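Local atomic coordinates of K5 lyase (Enterobacteria phage k1-5, PDB entry 2X3H), a protein that cleaves the K5 capsular polysaccharide (heparosan), probably by beta-elimination, as a trimeric phage tail-spike lyase. Residues P392-I405 and V419-S431. Sequence-based numbering, arbitrary orientation.
Sequences PGRRNDLLSSASTI and VVHAPALGQYIGS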
loop_
_atom_site.group_PDB
_atom_site.type_symbol
_atom_site.label_atom_id
_atom_site.label_comp_id
_atom_site.label_asym_id
_atom_site.label_seq_id
_atom_site.Cartn_x
_atom_site.Cartn_y
_atom_site.Cartn_z
ATOM N N PRO A 392 -10.030 4.418 -14.633
ATOM C CA PRO A 392 -9.844 4.222 -16.073
ATOM C C PRO A 392 -9.244 5.414 -16.839
ATOM O O PRO A 392 -9.241 5.394 -18.074
ATOM C CB PRO A 392 -11.279 3.968 -16.554
ATOM C CG PRO A 392 -12.099 4.835 -15.667
ATOM C CD PRO A 392 -11.426 4.752 -14.299
ATOM N N GLY A 393 -8.758 6.441 -16.138
ATOM C CA GLY A 393 -8.325 7.658 -16.834
ATOM C C GLY A 393 -9.543 8.307 -17.473
ATOM O O GLY A 393 -10.580 8.434 -16.808
ATOM N N ARG A 394 -9.439 8.697 -18.753
ATOM C CA ARG A 394 -10.597 9.306 -19.450
ATOM C C ARG A 394 -11.442 8.287 -20.207
ATOM O O ARG A 394 -12.382 8.655 -20.917
ATOM C CB ARG A 394 -10.158 10.399 -20.433
ATOM C CG ARG A 394 -9.314 11.519 -19.815
ATOM C CD ARG A 394 -10.047 12.249 -18.714
ATOM N NE ARG A 394 -9.208 13.272 -18.082
ATOM C CZ ARG A 394 -8.317 13.019 -17.125
ATOM N NH1 ARG A 394 -8.142 11.776 -16.688
ATOM N NH2 ARG A 394 -7.609 14.010 -16.595
ATOM N N ARG A 395 -11.108 7.010 -20.076
ATOM C CA ARG A 395 -11.850 5.978 -20.806
ATOM C C ARG A 395 -13.222 5.747 -20.168
ATOM O O ARG A 395 -13.359 5.776 -18.947
ATOM C CB ARG A 395 -11.071 4.666 -20.832
ATOM C CG ARG A 395 -9.710 4.806 -21.469
ATOM C CD ARG A 395 -8.827 3.589 -21.208
ATOM N NE ARG A 395 -7.474 3.862 -21.678
ATOM C CZ ARG A 395 -6.558 4.558 -21.003
ATOM N NH1 ARG A 395 -6.830 5.052 -19.794
ATOM N NH2 ARG A 395 -5.351 4.757 -21.549
ATOM N N ASN A 396 -14.223 5.504 -21.012
ATOM C CA ASN A 396 -15.594 5.218 -20.553
ATOM C C ASN A 396 -15.982 3.742 -20.709
ATOM O O ASN A 396 -17.037 3.322 -20.227
ATOM C CB ASN A 396 -16.612 6.069 -21.322
ATOM C CG ASN A 396 -16.441 7.562 -21.086
ATOM O OD1 ASN A 396 -16.119 7.998 -19.991
ATOM N ND2 ASN A 396 -16.674 8.348 -22.124
ATOM N N ASP A 397 -15.124 2.962 -21.364
ATOM C CA ASP A 397 -15.431 1.570 -21.714
ATOM C C ASP A 397 -14.115 0.915 -22.107
ATOM O O ASP A 397 -13.434 1.391 -23.014
ATOM C CB ASP A 397 -16.407 1.584 -22.907
ATOM C CG ASP A 397 -16.830 0.193 -23.392
ATOM O OD1 ASP A 397 -16.242 -0.840 -23.007
ATOM O OD2 ASP A 397 -17.772 0.145 -24.231
ATOM N N LEU A 398 -13.727 -0.155 -21.419
ATOM C CA LEU A 398 -12.437 -0.769 -21.715
ATOM C C LEU A 398 -12.452 -1.585 -23.001
ATOM O O LEU A 398 -11.417 -2.089 -23.410
ATOM C CB LEU A 398 -11.944 -1.629 -20.549
ATOM C CG LEU A 398 -11.538 -0.919 -19.250
ATOM C CD1 LEU A 398 -10.716 -1.843 -18.416
ATOM C CD2 LEU A 398 -10.783 0.377 -19.487
ATOM N N LEU A 399 -13.618 -1.682 -23.642
ATOM C CA LEU A 399 -13.772 -2.518 -24.831
ATOM C C LEU A 399 -14.036 -1.727 -26.110
ATOM O O LEU A 399 -14.065 -2.301 -27.199
ATOM C CB LEU A 399 -14.863 -3.571 -24.612
ATOM C CG LEU A 399 -14.568 -4.582 -23.496
ATOM C CD1 LEU A 399 -15.761 -5.529 -23.344
ATOM C CD2 LEU A 399 -13.284 -5.352 -23.788
ATOM N N SER A 400 -14.190 -0.412 -25.987
ATOM C CA SER A 400 -14.521 0.400 -27.160
ATOM C C SER A 400 -13.343 0.448 -28.125
ATOM O O SER A 400 -13.540 0.435 -29.346
ATOM C CB SER A 400 -14.979 1.808 -26.767
ATOM O OG SER A 400 -14.007 2.467 -25.990
ATOM N N SER A 401 -12.129 0.478 -27.580
ATOM C CA SER A 401 -10.907 0.335 -28.384
ATOM C C SER A 401 -10.394 -1.091 -28.283
ATOM O O SER A 401 -10.210 -1.597 -27.181
ATOM C CB SER A 401 -9.819 1.287 -27.890
ATOM O OG SER A 401 -8.575 1.019 -28.530
ATOM N N ALA A 402 -10.134 -1.739 -29.420
ATOM C CA ALA A 402 -9.575 -3.093 -29.375
ATOM C C ALA A 402 -8.139 -3.086 -28.843
ATOM O O ALA A 402 -7.579 -4.139 -28.541
ATOM C CB ALA A 402 -9.634 -3.760 -30.746
ATOM N N SER A 403 -7.555 -1.897 -28.716
ATOM C CA SER A 403 -6.176 -1.760 -28.234
ATOM C C SER A 403 -6.028 -1.742 -26.716
ATOM O O SER A 403 -4.937 -2.014 -26.192
ATOM C CB SER A 403 -5.535 -0.507 -28.823
ATOM O OG SER A 403 -5.377 -0.661 -30.216
ATOM N N THR A 404 -7.110 -1.434 -26.005
ATOM C CA THR A 404 -7.031 -1.322 -24.547
ATOM C C THR A 404 -6.539 -2.617 -23.904
ATOM O O THR A 404 -5.657 -2.599 -23.031
ATOM C CB THR A 404 -8.382 -0.905 -23.932
ATOM O OG1 THR A 404 -8.828 0.316 -24.554
ATOM C CG2 THR A 404 -8.255 -0.706 -22.414
ATOM N N ILE A 405 -7.106 -3.734 -24.349
ATOM C CA ILE A 405 -6.665 -5.046 -23.873
ATOM C C ILE A 405 -6.089 -5.829 -25.042
ATOM O O ILE A 405 -6.833 -6.323 -25.891
ATOM C CB ILE A 405 -7.836 -5.836 -23.231
ATOM C CG1 ILE A 405 -8.447 -5.046 -22.068
ATOM C CG2 ILE A 405 -7.363 -7.215 -22.784
ATOM C CD1 ILE A 405 -9.755 -5.616 -21.600
ATOM N N VAL A 419 -8.466 -11.990 -16.460
ATOM C CA VAL A 419 -9.661 -11.246 -16.059
ATOM C C VAL A 419 -9.288 -9.774 -15.914
ATOM O O VAL A 419 -8.215 -9.448 -15.395
ATOM C CB VAL A 419 -10.216 -11.758 -14.712
ATOM C CG1 VAL A 419 -11.360 -10.853 -14.203
ATOM C CG2 VAL A 419 -10.658 -13.224 -14.832
ATOM N N VAL A 420 -10.170 -8.892 -16.382
ATOM C CA VAL A 420 -10.002 -7.446 -16.168
ATOM C C VAL A 420 -11.281 -6.837 -15.591
ATOM O O VAL A 420 -12.357 -7.043 -16.154
ATOM C CB VAL A 420 -9.664 -6.723 -17.486
ATOM C CG1 VAL A 420 -9.481 -5.215 -17.254
ATOM C CG2 VAL A 420 -8.410 -7.338 -18.114
ATOM N N HIS A 421 -11.156 -6.116 -14.474
ATOM C CA HIS A 421 -12.275 -5.317 -13.919
ATOM C C HIS A 421 -11.960 -3.832 -13.989
ATOM O O HIS A 421 -10.812 -3.437 -13.808
ATOM C CB HIS A 421 -12.486 -5.651 -12.442
ATOM C CG HIS A 421 -13.050 -7.012 -12.189
ATOM N ND1 HIS A 421 -13.517 -7.386 -10.948
ATOM C CD2 HIS A 421 -13.243 -8.076 -13.004
ATOM C CE1 HIS A 421 -13.956 -8.633 -11.006
ATOM N NE2 HIS A 421 -13.808 -9.071 -12.241
ATOM N N ALA A 422 -12.993 -3.017 -14.211
ATOM C CA ALA A 422 -12.889 -1.547 -14.099
ATOM C C ALA A 422 -14.107 -1.056 -13.315
ATOM O O ALA A 422 -15.120 -0.655 -13.912
ATOM C CB ALA A 422 -12.857 -0.910 -15.465
ATOM N N PRO A 423 -14.020 -1.106 -11.974
ATOM C CA PRO A 423 -15.186 -0.826 -11.122
ATOM C C PRO A 423 -15.824 0.565 -11.338
ATOM O O PRO A 423 -17.043 0.674 -11.263
ATOM C CB PRO A 423 -14.642 -1.000 -9.694
ATOM C CG PRO A 423 -13.403 -1.885 -9.859
ATOM C CD PRO A 423 -12.823 -1.470 -11.189
ATOM N N ALA A 424 -15.036 1.610 -11.616
ATOM C CA ALA A 424 -15.628 2.947 -11.841
ATOM C C ALA A 424 -16.569 2.959 -13.030
ATOM O O ALA A 424 -17.500 3.781 -13.103
ATOM C CB ALA A 424 -14.547 4.008 -12.038
ATOM N N LEU A 425 -16.309 2.059 -13.976
ATOM C CA LEU A 425 -17.123 1.918 -15.185
ATOM C C LEU A 425 -18.208 0.861 -15.023
ATOM O O LEU A 425 -18.943 0.571 -15.976
ATOM C CB LEU A 425 -16.229 1.497 -16.357
ATOM C CG LEU A 425 -15.091 2.469 -16.709
ATOM C CD1 LEU A 425 -14.302 1.976 -17.928
ATOM C CD2 LEU A 425 -15.611 3.911 -16.934
ATOM N N GLY A 426 -18.246 0.215 -13.863
ATOM C CA GLY A 426 -19.188 -0.878 -13.652
ATOM C C GLY A 426 -18.935 -2.063 -14.569
ATOM O O GLY A 426 -19.861 -2.810 -14.874
ATOM N N GLN A 427 -17.675 -2.262 -14.982
ATOM C CA GLN A 427 -17.357 -3.189 -16.076
ATOM C C GLN A 427 -16.515 -4.358 -15.592
ATOM O O GLN A 427 -15.426 -4.156 -15.058
ATOM C CB GLN A 427 -16.604 -2.449 -17.185
ATOM C CG GLN A 427 -16.366 -3.266 -18.420
ATOM C CD GLN A 427 -15.979 -2.401 -19.596
ATOM O OE1 GLN A 427 -15.396 -1.326 -19.422
ATOM N NE2 GLN A 427 -16.301 -2.861 -20.800
ATOM N N TYR A 428 -17.029 -5.573 -15.797
ATOM C CA TYR A 428 -16.394 -6.804 -15.311
ATOM C C TYR A 428 -16.192 -7.748 -16.487
ATOM O O TYR A 428 -17.173 -8.210 -17.092
ATOM C CB TYR A 428 -17.261 -7.431 -14.197
ATOM C CG TYR A 428 -17.483 -6.438 -13.079
ATOM C CD1 TYR A 428 -16.519 -6.239 -12.096
ATOM C CD2 TYR A 428 -18.637 -5.652 -13.043
ATOM C CE1 TYR A 428 -16.693 -5.298 -11.094
ATOM C CE2 TYR A 428 -18.827 -4.703 -12.037
ATOM C CZ TYR A 428 -17.856 -4.528 -11.069
ATOM O OH TYR A 428 -18.020 -3.595 -10.047
ATOM N N ILE A 429 -14.927 -7.988 -16.850
ATOM C CA ILE A 429 -14.604 -8.733 -18.073
ATOM C C ILE A 429 -13.875 -10.026 -17.746
ATOM O O ILE A 429 -12.664 -10.030 -17.500
ATOM C CB ILE A 429 -13.763 -7.890 -19.085
ATOM C CG1 ILE A 429 -14.386 -6.498 -19.263
ATOM C CG2 ILE A 429 -13.666 -8.613 -20.426
ATOM C CD1 ILE A 429 -13.443 -5.471 -19.885
ATOM N N GLY A 430 -14.625 -11.125 -17.756
ATOM C CA GLY A 430 -14.054 -12.446 -17.474
ATOM C C GLY A 430 -14.266 -12.929 -16.051
ATOM O O GLY A 430 -14.355 -12.131 -15.108
ATOM N N SER A 431 -14.374 -14.247 -15.893
ATOM C CA SER A 431 -14.360 -14.853 -14.561
ATOM C C SER A 431 -13.675 -16.206 -14.625
ATOM O O SER A 431 -13.988 -17.008 -15.503
ATOM C CB SER A 431 -15.788 -15.069 -14.034
ATOM O OG SER A 431 -15.729 -15.906 -12.880
#
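Val420 meets the loop with both methyls: CG1 lies 3.8 Å from Leu398 CD1, while CG2 faces Ile405 CD1 tip to tip. Two residues on, Ala422 CB lies 3.8 Å from the same Leu398 CD1, and Ala424 CB packs on the Pro392 ring. Leu425 then slides past that ring in the reverse direction, its CD2 3.8 Å from Pro392 CG, and its CD1 covers the backbone at Asp397 N, a buried amide without a partner in the model. A G1 bulge, in which Gly426 and Gln427 face Ala422, leads to the polar centre. Gln427 stretches out, CG anti to its N (chi1 -173°), and its amide is gripped at both ends: OE1 accepts from Leu398 N (2.9 Å, nearly straight at 177°), and NE2 donates to Asp397 OD1 (3.0 Å). That oxygen also takes Leu399 N, closing an Asx turn, and the two donors approach from opposite faces of the carboxylate. Finally, Ile429 CD1 reaches Leu399 CG at 3.9 Å. Residues 427-429 pair in a parallel ladder with a strand of a second subunit, whose Arg435 salt-bridges Asp397 OD2. Strand 419-422 pairs with strand 386-389 where the parallel run ends, consistent with a beta-helix C-terminus; here two bonds fix the glutamine amide's rotation amid aliphatic packing.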